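Local coordinates for agglutinin alpha chain (Artocarpus integer, PDB 4R6R), which is a lectin that binds D-galactose, recognises the T-antigen disaccharide Gal-beta1,3-GalNAc and human IgA1, and assembles as a tetramer of alpha chains with short beta chains, at residues 10-15 / 111-116; 61-66 / 86-91. One frame throughout, in Å; residues are numbered along the deposited sequence.

Contact 1. Residues 10-15 / 111-116; sequences TGIREI and GLIVGF
Ile12 and Ile15 meet Ile113 and Phe116 in a buried, apolar contact between two faces of the jacalin beta-prism: residues 10-15 lie at the start of strand 11-19, which pairs with strand 25-34 and turns a corner at Arg13, and residues 111-116 belong to the sheet of strands 110-120 and 124-132. No hydrogen bond joins the segments, and the touching parts run 63° apart. Ile12 CD1 makes the closest approaches. Ile12 has CG1 anti to its carbonyl carbon, and chi2 of 167° extends CD1 away from CA, which brings it 3.7 Å from Ile113 CG2. The same CD1 lies 3.7 Å from Phe116 CE1, approaching the ring obliquely, with the two side chains crossing at about a right angle. Ile12 CD1 also approaches a backbone oxygen, 3.4 Å from Ile113 O. Farther along, Ile15 CD1 reaches Phe116 CZ at 4.4 Å, a looser touch that is again oblique to the ring. At the other end Val114 CG1 faces main chain, 4.2 Å from Gly11 N, and Gly11 and Val114 have their CA atoms 4.9 Å apart. Gly11 and Thr10 together face Asp33 in a classic beta bulge. Beyond the segments, Phe116 makes an edge-to-face contact with Phe28, and Ile113 packs on Met129 and Leu131. The hydrocarbon contacts, with no polar bond between the segments, are consistent with cohesion by van der Waals packing and exclusion of water.

Contact 2. Residues 61-66 / 86-91; sequences PSEYIM and FKTNKK
The Tyr64 ring carries the side-chain amide of Asn89 over one face: Asn89 CG stands 3.8 Å above the ring plane, offset toward the rim, and the two planes are 27° apart, hence a stack. The Phe86 ring is met obliquely by Ile65 CD1, 3.9 Å from Phe86 CD1. Two bonds fix the rotation of the stacked amide. Asn89 ND2 donates to Ser62 O at 2.8 Å, with the acceptor nearly in the amide plane, whereas Asn89 OD1 accepts from Tyr64 N, which lies above the carbonyl plane, 36° out of it. Met66 SD rests 3.5 Å from Asn89 CA. Thr88 OG1, set between its backbone N and carbonyl carbon (chi1 65°), is gripped by three bonds: it donates to the anti lone pair of Glu63 OE2 at 2.7 Å and accepts from Lys90 N and Lys91 N, the latter two forming an ST turn and ST motif. Glu63 OE2 is also hydrogen-bonded to Tyr93 OH and Glu63 OE1 is bound by Asp59 N, a setting that would be consistent with a carboxylate. Ile65 and Thr88 form an antiparallel non-hydrogen-bonded pair, flanked by the bonds Asn89 N to Tyr64 O and Met66 N to Lys87 O (2.7 Å). This is the open end of the hairpin of strands 65-75 and 78-88, the inner pair of a four-strand antiparallel sheet, with strand 102-108 bonded through Ile108 to Met66 and strand 92-97 bonded through Tyr93 to Phe86.

How the contacts relate
The segments follow one another as 10-15, 61-66, 86-91 and 111-116, with contact 2 nested inside the loop that contact 1 closes. The centres of the two contacts lie about 10 Å apart on the same side of the chain's centre. Contact 1 bridges two sheets of the prism and contact 2 ties strands within the third, and they touch directly: Ile65 CG2 lies 3.5 Å from Ile113 CD1, while Ile15 CD1 is 3.8 Å from Phe86 CE1, so side chains from all three sheets pack against one another here. None of the galactoside-pocket residues falls in these segments, whereas residues 86-89 are the last four of the IgA-binding region, 68-89.

Contact 1. Residues 10-15 / 111-116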
ATOM      1  N   THR A  10       7.866   9.070   6.049  1.00 12.80           N
ATOM      2  CA  THR A  10       6.478   9.101   6.645  1.00 13.82           C
ATOM      3  C   THR A  10       5.763  10.349   6.170  1.00 14.71           C
ATOM      4  O   THR A  10       4.552  10.444   6.319  1.00 17.70           O
ATOM      5  CB  THR A  10       6.568   9.143   8.229  1.00 16.80           C
ATOM      6  OG1 THR A  10       7.430   8.098   8.632  1.00 21.68           O
ATOM      7  CG2 THR A  10       5.149   9.021   8.906  1.00 21.80           C
ATOM      8  N   GLY A  11       6.459  11.391   5.655  1.00 13.35           N
ATOM      9  CA  GLY A  11       5.807  12.629   5.304  1.00 13.33           C
ATOM     10  C   GLY A  11       6.860  13.703   5.123  1.00 13.36           C
ATOM     11  O   GLY A  11       8.062  13.337   5.053  1.00 13.49           O
ATOM     12  N   ILE A  12       6.409  14.932   4.963  1.00 12.89           N
ATOM     13  CA  ILE A  12       7.305  16.072   4.651  1.00 11.72           C
ATOM     14  C   ILE A  12       7.085  17.169   5.664  1.00 11.89           C
ATOM     15  O   ILE A  12       5.962  17.609   5.951  1.00 13.71           O
ATOM     16  CB  ILE A  12       7.103  16.620   3.220  1.00 12.97           C
ATOM     17  CG1 ILE A  12       7.530  15.514   2.234  1.00 14.11           C
ATOM     18  CG2 ILE A  12       7.928  17.876   2.995  1.00 12.86           C
ATOM     19  CD1 ILE A  12       7.087  15.824   0.809  1.00 17.35           C
ATOM     20  N   ARG A  13       8.176  17.600   6.306  1.00 11.47           N
ATOM     21  CA  ARG A  13       8.118  18.726   7.241  1.00 12.75           C
ATOM     22  C   ARG A  13       8.553  20.053   6.632  1.00 14.54           C
ATOM     23  O   ARG A  13       7.978  21.075   6.967  1.00 14.94           O
ATOM     24  CB  ARG A  13       8.971  18.446   8.504  1.00 13.51           C
ATOM     25  CG  ARG A  13       8.270  17.385   9.369  1.00 13.97           C
ATOM     26  CD  ARG A  13       9.287  16.871  10.435  1.00 16.95           C
ATOM     27  NE  ARG A  13       8.622  15.966  11.423  1.00 16.15           N
ATOM     28  CZ  ARG A  13       7.960  16.386  12.502  1.00 18.87           C
ATOM     29  NH1 ARG A  13       7.422  15.471  13.314  1.00 21.07           N
ATOM     30  NH2 ARG A  13       7.919  17.697  12.800  1.00 22.05           N
ATOM     31  N   GLU A  14       9.574  20.075   5.800  1.00 14.15           N
ATOM     32  CA  GLU A  14      10.088  21.330   5.257  1.00 15.91           C
ATOM     33  C   GLU A  14      10.841  21.035   3.985  1.00 13.66           C
ATOM     34  O   GLU A  14      11.492  19.963   3.807  1.00 13.65           O
ATOM     35  CB  GLU A  14      11.053  21.910   6.303  1.00 17.82           C
ATOM     36  CG  GLU A  14      11.666  23.245   5.931  1.00 21.82           C
ATOM     37  CD  GLU A  14      12.515  23.745   7.101  1.00 25.58           C
ATOM     38  OE1 GLU A  14      11.914  24.296   8.067  1.00 30.49           O
ATOM     39  OE2 GLU A  14      13.751  23.617   7.088  1.00 21.40           O
ATOM     40  N   ILE A  15      10.741  21.989   3.048  1.00 12.63           N
ATOM     41  CA  ILE A  15      11.553  21.881   1.805  1.00 12.97           C
ATOM     42  C   ILE A  15      12.402  23.156   1.750  1.00 14.00           C
ATOM     43  O   ILE A  15      11.876  24.283   1.942  1.00 15.96           O
ATOM     44  CB  ILE A  15      10.639  21.834   0.599  1.00 13.34           C
ATOM     45  CG1 ILE A  15       9.887  20.481   0.591  1.00 15.36           C
ATOM     46  CG2 ILE A  15      11.466  21.832  -0.645  1.00 13.54           C
ATOM     47  CD1 ILE A  15       8.829  20.323  -0.497  1.00 15.92           C
ATOM     48  N   GLY A 111      -3.485  10.384  -1.076  1.00 14.42           N
ATOM     49  CA  GLY A 111      -2.127   9.907  -0.888  1.00 14.14           C
ATOM     50  C   GLY A 111      -1.222  11.093  -0.558  1.00 13.80           C
ATOM     51  O   GLY A 111      -1.652  12.238  -0.504  1.00 13.57           O
ATOM     52  N   LEU A 112       0.080  10.758  -0.349  1.00 13.42           N
ATOM     53  CA  LEU A 112       1.065  11.695   0.157  1.00 13.23           C
ATOM     54  C   LEU A 112       2.389  11.482  -0.626  1.00 12.25           C
ATOM     55  O   LEU A 112       2.825  10.345  -0.940  1.00 12.75           O
ATOM     56  CB  LEU A 112       1.409  11.433   1.640  1.00 13.71           C
ATOM     57  CG  LEU A 112       0.243  11.721   2.586  1.00 14.23           C
ATOM     58  CD1 LEU A 112       0.616  11.059   3.888  1.00 17.31           C
ATOM     59  CD2 LEU A 112      -0.010  13.211   2.736  1.00 14.96           C
ATOM     60  N   ILE A 113       3.096  12.625  -0.853  1.00 12.72           N
ATOM     61  CA  ILE A 113       4.477  12.568  -1.315  1.00 13.38           C
ATOM     62  C   ILE A 113       5.330  12.258  -0.091  1.00 13.24           C
ATOM     63  O   ILE A 113       5.230  12.933   0.922  1.00 13.48           O
ATOM     64  CB  ILE A 113       4.879  13.956  -1.845  1.00 13.11           C
ATOM     65  CG1 ILE A 113       4.033  14.307  -3.043  1.00 15.03           C
ATOM     66  CG2 ILE A 113       6.359  13.895  -2.300  1.00 13.63           C
ATOM     67  CD1 ILE A 113       4.048  15.801  -3.452  1.00 17.30           C
ATOM     68  N   VAL A 114       6.152  11.232  -0.215  1.00 12.11           N
ATOM     69  CA  VAL A 114       7.004  10.747   0.896  1.00 13.25           C
ATOM     70  C   VAL A 114       8.479  10.677   0.592  1.00 13.66           C
ATOM     71  O   VAL A 114       9.258  10.185   1.418  1.00 13.07           O
ATOM     72  CB  VAL A 114       6.485   9.412   1.487  1.00 12.77           C
ATOM     73  CG1 VAL A 114       5.076   9.623   2.136  1.00 15.55           C
ATOM     74  CG2 VAL A 114       6.487   8.319   0.417  1.00 13.65           C
ATOM     75  N   GLY A 115       8.919  11.196  -0.574  1.00 11.79           N
ATOM     76  CA  GLY A 115      10.307  11.083  -0.942  1.00 12.03           C
ATOM     77  C   GLY A 115      10.524  11.724  -2.268  1.00 11.65           C
ATOM     78  O   GLY A 115       9.613  11.825  -3.103  1.00 10.86           O
ATOM     79  N   PHE A 116      11.767  12.173  -2.471  1.00 12.24           N
ATOM     80  CA  PHE A 116      12.226  12.752  -3.754  1.00 12.56           C
ATOM     81  C   PHE A 116      13.505  12.066  -4.201  1.00 14.40           C
ATOM     82  O   PHE A 116      14.333  11.677  -3.379  1.00 13.77           O
ATOM     83  CB  PHE A 116      12.490  14.252  -3.634  1.00 12.90           C
ATOM     84  CG  PHE A 116      11.273  15.093  -3.439  1.00 11.29           C
ATOM     85  CD1 PHE A 116      10.772  15.362  -2.143  1.00 11.89           C
ATOM     86  CD2 PHE A 116      10.602  15.660  -4.509  1.00 12.77           C
ATOM     87  CE1 PHE A 116       9.619  16.145  -1.894  1.00 13.40           C
ATOM     88  CE2 PHE A 116       9.454  16.477  -4.261  1.00 12.09           C
ATOM     89  CZ  PHE A 116       8.939  16.730  -2.974  1.00 12.78           C
TER

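Contact 2. Residues 61-66 / 86-91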
ATOM      1  N   PRO A  61       1.642  17.705  11.149  1.00 20.07           N
ATOM      2  CA  PRO A  61       1.051  16.910  10.077  1.00 19.04           C
ATOM      3  C   PRO A  61      -0.253  17.401   9.495  1.00 19.26           C
ATOM      4  O   PRO A  61      -0.797  16.780   8.580  1.00 19.93           O
ATOM      5  CB  PRO A  61       0.819  15.546  10.770  1.00 21.05           C
ATOM      6  CG  PRO A  61       0.350  16.020  12.144  1.00 20.91           C
ATOM      7  CD  PRO A  61       1.304  17.147  12.492  1.00 23.15           C
ATOM      8  N   SER A  62      -0.772  18.543   9.947  1.00 18.39           N
ATOM      9  CA  SER A  62      -2.064  18.952   9.393  1.00 20.25           C
ATOM     10  C   SER A  62      -1.977  19.542   8.001  1.00 19.74           C
ATOM     11  O   SER A  62      -2.958  19.485   7.229  1.00 20.85           O
ATOM     12  CB  SER A  62      -2.755  19.939  10.358  1.00 22.14           C
ATOM     13  OG  SER A  62      -2.089  21.165  10.394  1.00 23.92           O
ATOM     14  N   GLU A  63      -0.792  20.087   7.695  1.00 18.20           N
ATOM     15  CA  GLU A  63      -0.506  20.669   6.349  1.00 17.13           C
ATOM     16  C   GLU A  63       0.298  19.697   5.477  1.00 16.30           C
ATOM     17  O   GLU A  63       1.280  19.186   5.970  1.00 17.42           O
ATOM     18  CB  GLU A  63       0.251  22.005   6.441  1.00 17.83           C
ATOM     19  CG  GLU A  63       0.483  22.644   5.066  1.00 18.11           C
ATOM     20  CD  GLU A  63       1.157  23.994   5.086  1.00 17.64           C
ATOM     21  OE1 GLU A  63       1.743  24.360   6.117  1.00 18.87           O
ATOM     22  OE2 GLU A  63       1.100  24.696   4.041  1.00 18.45           O
ATOM     23  N   TYR A  64      -0.155  19.432   4.248  1.00 14.78           N
ATOM     24  CA  TYR A  64       0.565  18.521   3.382  1.00 14.85           C
ATOM     25  C   TYR A  64       0.346  18.957   1.949  1.00 14.89           C
ATOM     26  O   TYR A  64      -0.649  19.569   1.576  1.00 15.48           O
ATOM     27  CB  TYR A  64       0.067  17.052   3.581  1.00 15.25           C
ATOM     28  CG  TYR A  64      -1.418  16.901   3.394  1.00 17.69           C
ATOM     29  CD1 TYR A  64      -1.965  16.686   2.146  1.00 20.83           C
ATOM     30  CD2 TYR A  64      -2.289  17.085   4.491  1.00 20.87           C
ATOM     31  CE1 TYR A  64      -3.349  16.590   1.969  1.00 23.42           C
ATOM     32  CE2 TYR A  64      -3.657  16.996   4.318  1.00 22.86           C
ATOM     33  CZ  TYR A  64      -4.165  16.786   3.074  1.00 24.43           C
ATOM     34  OH  TYR A  64      -5.530  16.683   2.911  1.00 31.34           O
ATOM     35  N   ILE A  65       1.318  18.574   1.116  1.00 13.51           N
ATOM     36  CA  ILE A  65       1.307  18.916  -0.340  1.00 14.03           C
ATOM     37  C   ILE A  65       0.179  18.138  -1.061  1.00 13.03           C
ATOM     38  O   ILE A  65       0.064  16.936  -0.895  1.00 13.61           O
ATOM     39  CB  ILE A  65       2.673  18.665  -0.979  1.00 15.43           C
ATOM     40  CG1 ILE A  65       3.698  19.616  -0.353  1.00 14.65           C
ATOM     41  CG2 ILE A  65       2.598  18.845  -2.511  1.00 15.57           C
ATOM     42  CD1 ILE A  65       5.146  19.124  -0.546  1.00 15.50           C
ATOM     43  N   MET A  66      -0.594  18.890  -1.830  1.00 13.54           N
ATOM     44  CA  MET A  66      -1.674  18.362  -2.686  1.00 15.72           C
ATOM     45  C   MET A  66      -1.341  18.392  -4.165  1.00 16.28           C
ATOM     46  O   MET A  66      -1.925  17.692  -4.973  1.00 15.45           O
ATOM     47  CB  MET A  66      -3.004  19.109  -2.389  1.00 19.82           C
ATOM     48  CG  MET A  66      -3.501  18.859  -0.967  1.00 23.48           C
ATOM     49  SD  MET A  66      -5.065  19.783  -0.696  1.00 31.45           S
ATOM     50  CE  MET A  66      -6.301  18.904  -1.711  1.00 32.18           C
ATOM     51  N   PHE A  86       4.513  24.460  -5.085  1.00 14.66           N
ATOM     52  CA  PHE A  86       3.946  23.477  -4.149  1.00 13.84           C
ATOM     53  C   PHE A  86       2.630  23.994  -3.578  1.00 15.20           C
ATOM     54  O   PHE A  86       2.589  25.032  -2.853  1.00 16.59           O
ATOM     55  CB  PHE A  86       4.941  23.218  -2.989  1.00 14.52           C
ATOM     56  CG  PHE A  86       6.225  22.609  -3.446  1.00 14.43           C
ATOM     57  CD1 PHE A  86       6.349  21.226  -3.576  1.00 14.04           C
ATOM     58  CD2 PHE A  86       7.335  23.422  -3.772  1.00 15.84           C
ATOM     59  CE1 PHE A  86       7.519  20.638  -4.067  1.00 16.49           C
ATOM     60  CE2 PHE A  86       8.523  22.814  -4.251  1.00 16.80           C
ATOM     61  CZ  PHE A  86       8.628  21.437  -4.410  1.00 17.49           C
ATOM     62  N   LYS A  87       1.531  23.312  -3.885  1.00 14.99           N
ATOM     63  CA  LYS A  87       0.260  23.705  -3.314  1.00 14.83           C
ATOM     64  C   LYS A  87      -0.061  22.721  -2.212  1.00 14.80           C
ATOM     65  O   LYS A  87      -0.043  21.499  -2.447  1.00 14.98           O
ATOM     66  CB  LYS A  87      -0.847  23.646  -4.381  1.00 17.01           C
ATOM     67  CG  LYS A  87      -2.227  23.936  -3.823  1.00 21.51           C
ATOM     68  CD  LYS A  87      -3.189  23.547  -4.913  1.00 29.14           C
ATOM     69  CE  LYS A  87      -4.607  23.525  -4.389  1.00 33.16           C
ATOM     70  NZ  LYS A  87      -5.484  23.470  -5.601  1.00 36.59           N
ATOM     71  N   THR A  88      -0.394  23.216  -0.998  1.00 15.75           N
ATOM     72  CA  THR A  88      -0.808  22.342   0.101  1.00 15.50           C
ATOM     73  C   THR A  88      -2.269  22.609   0.355  1.00 16.49           C
ATOM     74  O   THR A  88      -2.910  23.426  -0.353  1.00 19.75           O
ATOM     75  CB  THR A  88      -0.057  22.582   1.438  1.00 15.95           C
ATOM     76  OG1 THR A  88      -0.352  23.875   1.963  1.00 15.50           O
ATOM     77  CG2 THR A  88       1.461  22.635   1.246  1.00 15.84           C
ATOM     78  N   ASN A  89      -2.796  21.878   1.339  1.00 17.19           N
ATOM     79  CA  ASN A  89      -4.190  22.093   1.775  1.00 19.38           C
ATOM     80  C   ASN A  89      -4.384  23.441   2.418  1.00 21.98           C
ATOM     81  O   ASN A  89      -5.534  23.842   2.656  1.00 25.66           O
ATOM     82  CB  ASN A  89      -4.684  20.950   2.673  1.00 20.15           C
ATOM     83  CG  ASN A  89      -3.808  20.742   3.890  1.00 21.07           C
ATOM     84  OD1 ASN A  89      -2.585  20.937   3.859  1.00 18.54           O
ATOM     85  ND2 ASN A  89      -4.416  20.343   4.961  1.00 21.18           N
ATOM     86  N   LYS A  90      -3.314  24.161   2.731  1.00 22.10           N
ATOM     87  CA  LYS A  90      -3.412  25.447   3.416  1.00 22.45           C
ATOM     88  C   LYS A  90      -3.043  26.627   2.547  1.00 26.19           C
ATOM     89  O   LYS A  90      -3.628  27.687   2.663  1.00 24.53           O
ATOM     90  CB  LYS A  90      -2.557  25.415   4.693  1.00 24.13           C
ATOM     91  CG  LYS A  90      -2.927  24.287   5.666  1.00 27.37           C
ATOM     92  CD  LYS A  90      -4.394  24.286   6.099  1.00 31.27           C
ATOM     93  CE  LYS A  90      -4.731  23.072   6.956  1.00 34.82           C
ATOM     94  NZ  LYS A  90      -4.591  23.365   8.409  1.00 40.02           N
ATOM     95  N   LYS A  91      -2.050  26.491   1.673  1.00 21.14           N
ATOM     96  CA  LYS A  91      -1.654  27.614   0.817  1.00 22.94           C
ATOM     97  C   LYS A  91      -0.725  27.189  -0.302  1.00 20.90           C
ATOM     98  O   LYS A  91      -0.431  25.994  -0.415  1.00 18.58           O
ATOM     99  CB  LYS A  91      -1.020  28.715   1.636  1.00 28.02           C
ATOM    100  CG  LYS A  91       0.336  28.296   2.138  1.00 27.76           C
ATOM    101  CD  LYS A  91       0.919  29.353   3.083  1.00 32.37           C
ATOM    102  CE  LYS A  91       1.529  30.486   2.276  1.00 37.71           C
ATOM    103  NZ  LYS A  91       1.298  31.793   2.951  1.00 43.94           N
TER